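Local coordinates for uncharacterized protein (Agrobacterium tumefaciens, PDB 3D01), which is of unknown function but belongs to the YjgF-like endoribonuclease L-PSP/chorismate mutase-like family and is assembled from three chains, at residues 15-28 against 75-89. Residues are numbered along the deposited sequence; the frame is centred on the assembly and turned at random.
Sequences EGRLKELGFTLPVA and RAAELCAVNILAQVK
Lys89 NZ donates to Glu15 OE1 at 2.6 Å, a charge-assisted hydrogen bond and the only salt bridge between 15-28 and 75-89. The ammonium reaches the syn side of the carboxylate, 18° out of its plane; with CG anti to the backbone N (chi1 -174°) and every later torsion extended, the lysine spans the gap at full length, its CD pressed to Leu25 CD1 at 3.5 Å. At the far end Ala28 O lies 3.3 Å from Gln87 NE2. Most of the rest of the contact is apolar. Val82 is its middle: CG2 approaches the Phe23 ring obliquely, 4.2 Å from its centroid, as an off-centre CH-pi contact, while CG1 meets Pro26 CD at 3.5 Å. Leu79 CD2 touches the ring edge at CE1. Leu25 CD2 rests on the helix backbone at Val82 O, which already accepts from Ala86 N. Leu18 O takes the N-H of Phe23, and the Schellman motif at Gly22, where phi is positive, turns the chain so that 23-28 runs along helix 70-91. Leu128 of helix 118-133 also touches Phe23, and the other side of helix 70-91 packs on the sheet through Ile84 and Ile157, as in the alpha-beta YjgF fold. Nonpolar burial thus joins the segments, with one partly exposed ion pair linking the two helices.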
loop_
_atom_site.group_PDB
_atom_site.type_symbol
_atom_site.label_atom_id
_atom_site.label_comp_id
_atom_site.label_asym_id
_atom_site.label_seq_id
_atom_site.Cartn_x
_atom_site.Cartn_y
_atom_site.Cartn_z
ATOM N N GLU I 15 -20.311 -16.943 6.370
ATOM C CA GLU I 15 -20.274 -16.708 7.804
ATOM C C GLU I 15 -20.283 -17.988 8.630
ATOM O O GLU I 15 -19.702 -18.037 9.716
ATOM C CB GLU I 15 -21.427 -15.825 8.221
ATOM C CG GLU I 15 -21.400 -14.449 7.634
ATOM C CD GLU I 15 -22.295 -13.493 8.401
ATOM O OE1 GLU I 15 -22.832 -12.573 7.759
ATOM O OE2 GLU I 15 -22.461 -13.651 9.637
ATOM N N GLY I 16 -20.936 -19.039 8.132
ATOM C CA GLY I 16 -20.919 -20.320 8.827
ATOM C C GLY I 16 -19.538 -20.950 8.823
ATOM O O GLY I 16 -19.082 -21.490 9.836
ATOM N N ARG I 17 -18.864 -20.893 7.677
ATOM C CA ARG I 17 -17.477 -21.348 7.587
ATOM C C ARG I 17 -16.587 -20.611 8.599
ATOM O O ARG I 17 -15.734 -21.211 9.217
ATOM C CB ARG I 17 -16.938 -21.140 6.193
ATOM C CG ARG I 17 -17.594 -22.034 5.151
ATOM C CD ARG I 17 -16.789 -21.990 3.899
ATOM N NE ARG I 17 -17.494 -22.153 2.631
ATOM C CZ ARG I 17 -17.974 -23.298 2.136
ATOM N NH1 ARG I 17 -17.980 -24.452 2.855
ATOM N NH2 ARG I 17 -18.522 -23.273 0.912
ATOM N N LEU I 18 -16.840 -19.330 8.782
ATOM C CA LEU I 18 -16.051 -18.549 9.727
ATOM C C LEU I 18 -16.309 -19.000 11.162
ATOM O O LEU I 18 -15.374 -19.096 11.961
ATOM C CB LEU I 18 -16.375 -17.079 9.567
ATOM C CG LEU I 18 -15.564 -16.098 10.412
ATOM C CD1 LEU I 18 -14.045 -16.361 10.172
ATOM C CD2 LEU I 18 -16.024 -14.680 10.025
ATOM N N LYS I 19 -17.568 -19.271 11.506
ATOM C CA LYS I 19 -17.873 -19.860 12.825
ATOM C C LYS I 19 -17.173 -21.220 13.056
ATOM O O LYS I 19 -16.682 -21.507 14.145
ATOM C CB LYS I 19 -19.377 -20.012 13.018
ATOM C CG LYS I 19 -20.114 -18.728 13.037
ATOM C CD LYS I 19 -21.582 -18.914 13.333
ATOM C CE LYS I 19 -22.300 -17.577 13.204
ATOM N NZ LYS I 19 -23.776 -17.694 13.133
ATOM N N GLU I 20 -17.118 -22.055 12.024
ATOM C CA GLU I 20 -16.418 -23.324 12.113
ATOM C C GLU I 20 -14.943 -23.117 12.406
ATOM O O GLU I 20 -14.284 -24.005 12.938
ATOM C CB GLU I 20 -16.574 -24.102 10.827
ATOM C CG GLU I 20 -18.000 -24.586 10.580
ATOM C CD GLU I 20 -18.167 -25.259 9.231
ATOM O OE1 GLU I 20 -17.330 -25.072 8.333
ATOM O OE2 GLU I 20 -19.162 -25.978 9.047
ATOM N N LEU I 21 -14.427 -21.950 12.049
ATOM C CA LEU I 21 -13.029 -21.627 12.336
ATOM C C LEU I 21 -12.843 -20.995 13.716
ATOM O O LEU I 21 -11.710 -20.836 14.184
ATOM C CB LEU I 21 -12.488 -20.689 11.270
ATOM C CG LEU I 21 -12.196 -21.267 9.892
ATOM C CD1 LEU I 21 -11.608 -20.150 8.993
ATOM C CD2 LEU I 21 -11.232 -22.435 9.971
ATOM N N GLY I 22 -13.931 -20.623 14.368
ATOM C CA GLY I 22 -13.878 -20.134 15.730
ATOM C C GLY I 22 -14.274 -18.686 15.890
ATOM O O GLY I 22 -14.198 -18.150 16.999
ATOM N N PHE I 23 -14.741 -18.054 14.823
ATOM C CA PHE I 23 -15.029 -16.629 14.849
ATOM C C PHE I 23 -16.462 -16.250 14.455
ATOM O O PHE I 23 -17.037 -16.803 13.519
ATOM C CB PHE I 23 -14.065 -15.891 13.913
ATOM C CG PHE I 23 -12.615 -16.158 14.195
ATOM C CD1 PHE I 23 -11.911 -15.353 15.069
ATOM C CD2 PHE I 23 -11.949 -17.200 13.570
ATOM C CE1 PHE I 23 -10.569 -15.581 15.301
ATOM C CE2 PHE I 23 -10.618 -17.439 13.808
ATOM C CZ PHE I 23 -9.930 -16.624 14.687
ATOM N N THR I 24 -17.002 -15.272 15.180
ATOM C CA THR I 24 -18.187 -14.541 14.772
ATOM C C THR I 24 -17.756 -13.145 14.321
ATOM O O THR I 24 -16.764 -12.579 14.832
ATOM C CB THR I 24 -19.212 -14.449 15.913
ATOM O OG1 THR I 24 -18.730 -13.536 16.911
ATOM C CG2 THR I 24 -19.433 -15.837 16.559
ATOM N N LEU I 25 -18.457 -12.608 13.331
ATOM C CA LEU I 25 -18.195 -11.262 12.869
ATOM C C LEU I 25 -18.566 -10.252 13.953
ATOM O O LEU I 25 -19.642 -10.330 14.552
ATOM C CB LEU I 25 -18.963 -10.938 11.584
ATOM C CG LEU I 25 -18.479 -11.571 10.287
ATOM C CD1 LEU I 25 -19.378 -11.145 9.110
ATOM C CD2 LEU I 25 -17.033 -11.206 10.022
ATOM N N PRO I 26 -17.678 -9.291 14.208
ATOM C CA PRO I 26 -18.073 -8.201 15.062
ATOM C C PRO I 26 -18.958 -7.198 14.303
ATOM O O PRO I 26 -19.116 -7.277 13.075
ATOM C CB PRO I 26 -16.726 -7.581 15.459
ATOM C CG PRO I 26 -15.834 -7.838 14.305
ATOM C CD PRO I 26 -16.283 -9.156 13.736
ATOM N N VAL I 27 -19.541 -6.266 15.042
ATOM C CA VAL I 27 -20.113 -5.068 14.434
ATOM C C VAL I 27 -18.977 -4.222 13.786
ATOM O O VAL I 27 -19.196 -3.560 12.757
ATOM C CB VAL I 27 -20.944 -4.246 15.476
ATOM C CG1 VAL I 27 -21.537 -2.988 14.843
ATOM C CG2 VAL I 27 -22.060 -5.113 16.085
ATOM N N ALA I 28 -17.762 -4.291 14.353
ATOM C CA ALA I 28 -16.583 -3.568 13.816
ATOM C C ALA I 28 -15.430 -4.502 13.401
ATOM O O ALA I 28 -14.597 -4.170 12.529
ATOM C CB ALA I 28 -16.088 -2.566 14.844
ATOM N N ARG I 75 -2.937 -15.515 15.242
ATOM C CA ARG I 75 -4.259 -15.174 15.763
ATOM C C ARG I 75 -4.590 -13.713 15.582
ATOM O O ARG I 75 -5.688 -13.364 15.226
ATOM C CB ARG I 75 -4.342 -15.455 17.247
ATOM C CG ARG I 75 -5.757 -15.293 17.846
ATOM C CD ARG I 75 -6.782 -16.234 17.216
ATOM N NE ARG I 75 -6.222 -17.584 17.084
ATOM C CZ ARG I 75 -6.889 -18.668 16.702
ATOM N NH1 ARG I 75 -8.187 -18.615 16.431
ATOM N NH2 ARG I 75 -6.242 -19.827 16.596
ATOM N N ALA I 76 -3.638 -12.837 15.875
ATOM C CA ALA I 76 -3.813 -11.421 15.547
ATOM C C ALA I 76 -4.198 -11.190 14.075
ATOM O O ALA I 76 -5.135 -10.444 13.791
ATOM C CB ALA I 76 -2.544 -10.595 15.907
ATOM N N ALA I 77 -3.486 -11.844 13.151
ATOM C CA ALA I 77 -3.734 -11.675 11.718
ATOM C C ALA I 77 -5.188 -12.142 11.366
ATOM O O ALA I 77 -5.931 -11.480 10.628
ATOM C CB ALA I 77 -2.697 -12.456 10.922
ATOM N N GLU I 78 -5.574 -13.260 11.953
ATOM C CA GLU I 78 -6.945 -13.825 11.812
ATOM C C GLU I 78 -7.981 -12.807 12.247
ATOM O O GLU I 78 -8.947 -12.560 11.524
ATOM C CB GLU I 78 -7.092 -15.089 12.641
ATOM C CG GLU I 78 -6.398 -16.341 12.069
ATOM C CD GLU I 78 -6.386 -17.550 13.016
ATOM O OE1 GLU I 78 -6.467 -17.412 14.262
ATOM O OE2 GLU I 78 -6.294 -18.690 12.493
ATOM N N LEU I 79 -7.759 -12.192 13.419
ATOM C CA LEU I 79 -8.648 -11.149 13.929
ATOM C C LEU I 79 -8.728 -9.913 13.015
ATOM O O LEU I 79 -9.812 -9.369 12.763
ATOM C CB LEU I 79 -8.277 -10.772 15.361
ATOM C CG LEU I 79 -8.636 -11.779 16.466
ATOM C CD1 LEU I 79 -8.063 -11.289 17.783
ATOM C CD2 LEU I 79 -10.155 -12.075 16.559
ATOM N N CYS I 80 -7.577 -9.466 12.503
ATOM C CA CYS I 80 -7.542 -8.405 11.517
ATOM C C CYS I 80 -8.427 -8.782 10.335
ATOM O O CYS I 80 -9.221 -7.967 9.872
ATOM C CB CYS I 80 -6.104 -8.145 11.038
ATOM S SG CYS I 80 -5.038 -7.430 12.298
ATOM N N ALA I 81 -8.259 -10.006 9.854
ATOM C CA ALA I 81 -9.039 -10.538 8.718
ATOM C C ALA I 81 -10.525 -10.578 9.013
ATOM O O ALA I 81 -11.321 -10.258 8.152
ATOM C CB ALA I 81 -8.538 -11.931 8.336
ATOM N N VAL I 82 -10.906 -10.958 10.218
ATOM C CA VAL I 82 -12.349 -10.983 10.604
ATOM C C VAL I 82 -12.914 -9.545 10.613
ATOM O O VAL I 82 -14.031 -9.268 10.160
ATOM C CB VAL I 82 -12.550 -11.694 11.985
ATOM C CG1 VAL I 82 -13.975 -11.450 12.577
ATOM C CG2 VAL I 82 -12.213 -13.204 11.894
ATOM N N ASN I 83 -12.119 -8.597 11.100
ATOM C CA ASN I 83 -12.518 -7.206 11.065
ATOM C C ASN I 83 -12.610 -6.679 9.638
ATOM O O ASN I 83 -13.519 -5.925 9.321
ATOM C CB ASN I 83 -11.593 -6.358 11.952
ATOM C CG ASN I 83 -11.881 -6.556 13.426
ATOM O OD1 ASN I 83 -11.265 -7.384 14.115
ATOM N ND2 ASN I 83 -12.833 -5.828 13.909
ATOM N N ILE I 84 -11.723 -7.132 8.758
ATOM C CA ILE I 84 -11.834 -6.789 7.335
ATOM C C ILE I 84 -13.170 -7.322 6.834
ATOM O O ILE I 84 -13.926 -6.585 6.236
ATOM C CB ILE I 84 -10.668 -7.353 6.466
ATOM C CG1 ILE I 84 -9.370 -6.552 6.727
ATOM C CG2 ILE I 84 -10.998 -7.266 4.961
ATOM C CD1 ILE I 84 -8.120 -7.199 6.148
ATOM N N LEU I 85 -13.461 -8.587 7.120
ATOM C CA LEU I 85 -14.738 -9.195 6.650
ATOM C C LEU I 85 -15.977 -8.457 7.196
ATOM O O LEU I 85 -16.980 -8.285 6.475
ATOM C CB LEU I 85 -14.762 -10.672 6.985
ATOM C CG LEU I 85 -13.768 -11.549 6.224
ATOM C CD1 LEU I 85 -13.830 -13.023 6.736
ATOM C CD2 LEU I 85 -14.040 -11.463 4.713
ATOM N N ALA I 86 -15.910 -8.015 8.455
ATOM C CA ALA I 86 -16.980 -7.214 9.039
ATOM C C ALA I 86 -17.191 -5.902 8.281
ATOM O O ALA I 86 -18.321 -5.509 8.037
ATOM C CB ALA I 86 -16.741 -6.957 10.532
ATOM N N GLN I 87 -16.121 -5.228 7.859
ATOM C CA GLN I 87 -16.275 -3.982 7.097
ATOM C C GLN I 87 -16.817 -4.245 5.698
ATOM O O GLN I 87 -17.622 -3.484 5.183
ATOM C CB GLN I 87 -14.930 -3.261 6.974
ATOM C CG GLN I 87 -14.339 -2.849 8.328
ATOM C CD GLN I 87 -15.167 -1.859 9.121
ATOM O OE1 GLN I 87 -16.115 -1.239 8.628
ATOM N NE2 GLN I 87 -14.780 -1.682 10.374
ATOM N N VAL I 88 -16.356 -5.323 5.076
ATOM C CA VAL I 88 -16.827 -5.673 3.757
ATOM C C VAL I 88 -18.322 -6.006 3.836
ATOM O O VAL I 88 -19.081 -5.591 2.976
ATOM C CB VAL I 88 -16.079 -6.873 3.161
ATOM C CG1 VAL I 88 -16.661 -7.222 1.804
ATOM C CG2 VAL I 88 -14.549 -6.584 3.042
ATOM N N LYS I 89 -18.719 -6.759 4.847
ATOM C CA LYS I 89 -20.151 -7.076 5.038
ATOM C C LYS I 89 -20.987 -5.802 5.136
ATOM O O LYS I 89 -22.059 -5.700 4.488
ATOM C CB LYS I 89 -20.352 -7.939 6.291
ATOM C CG LYS I 89 -21.808 -8.415 6.455
ATOM C CD LYS I 89 -21.962 -9.366 7.615
ATOM C CE LYS I 89 -23.468 -9.693 7.841
ATOM N NZ LYS I 89 -23.669 -10.470 9.057
#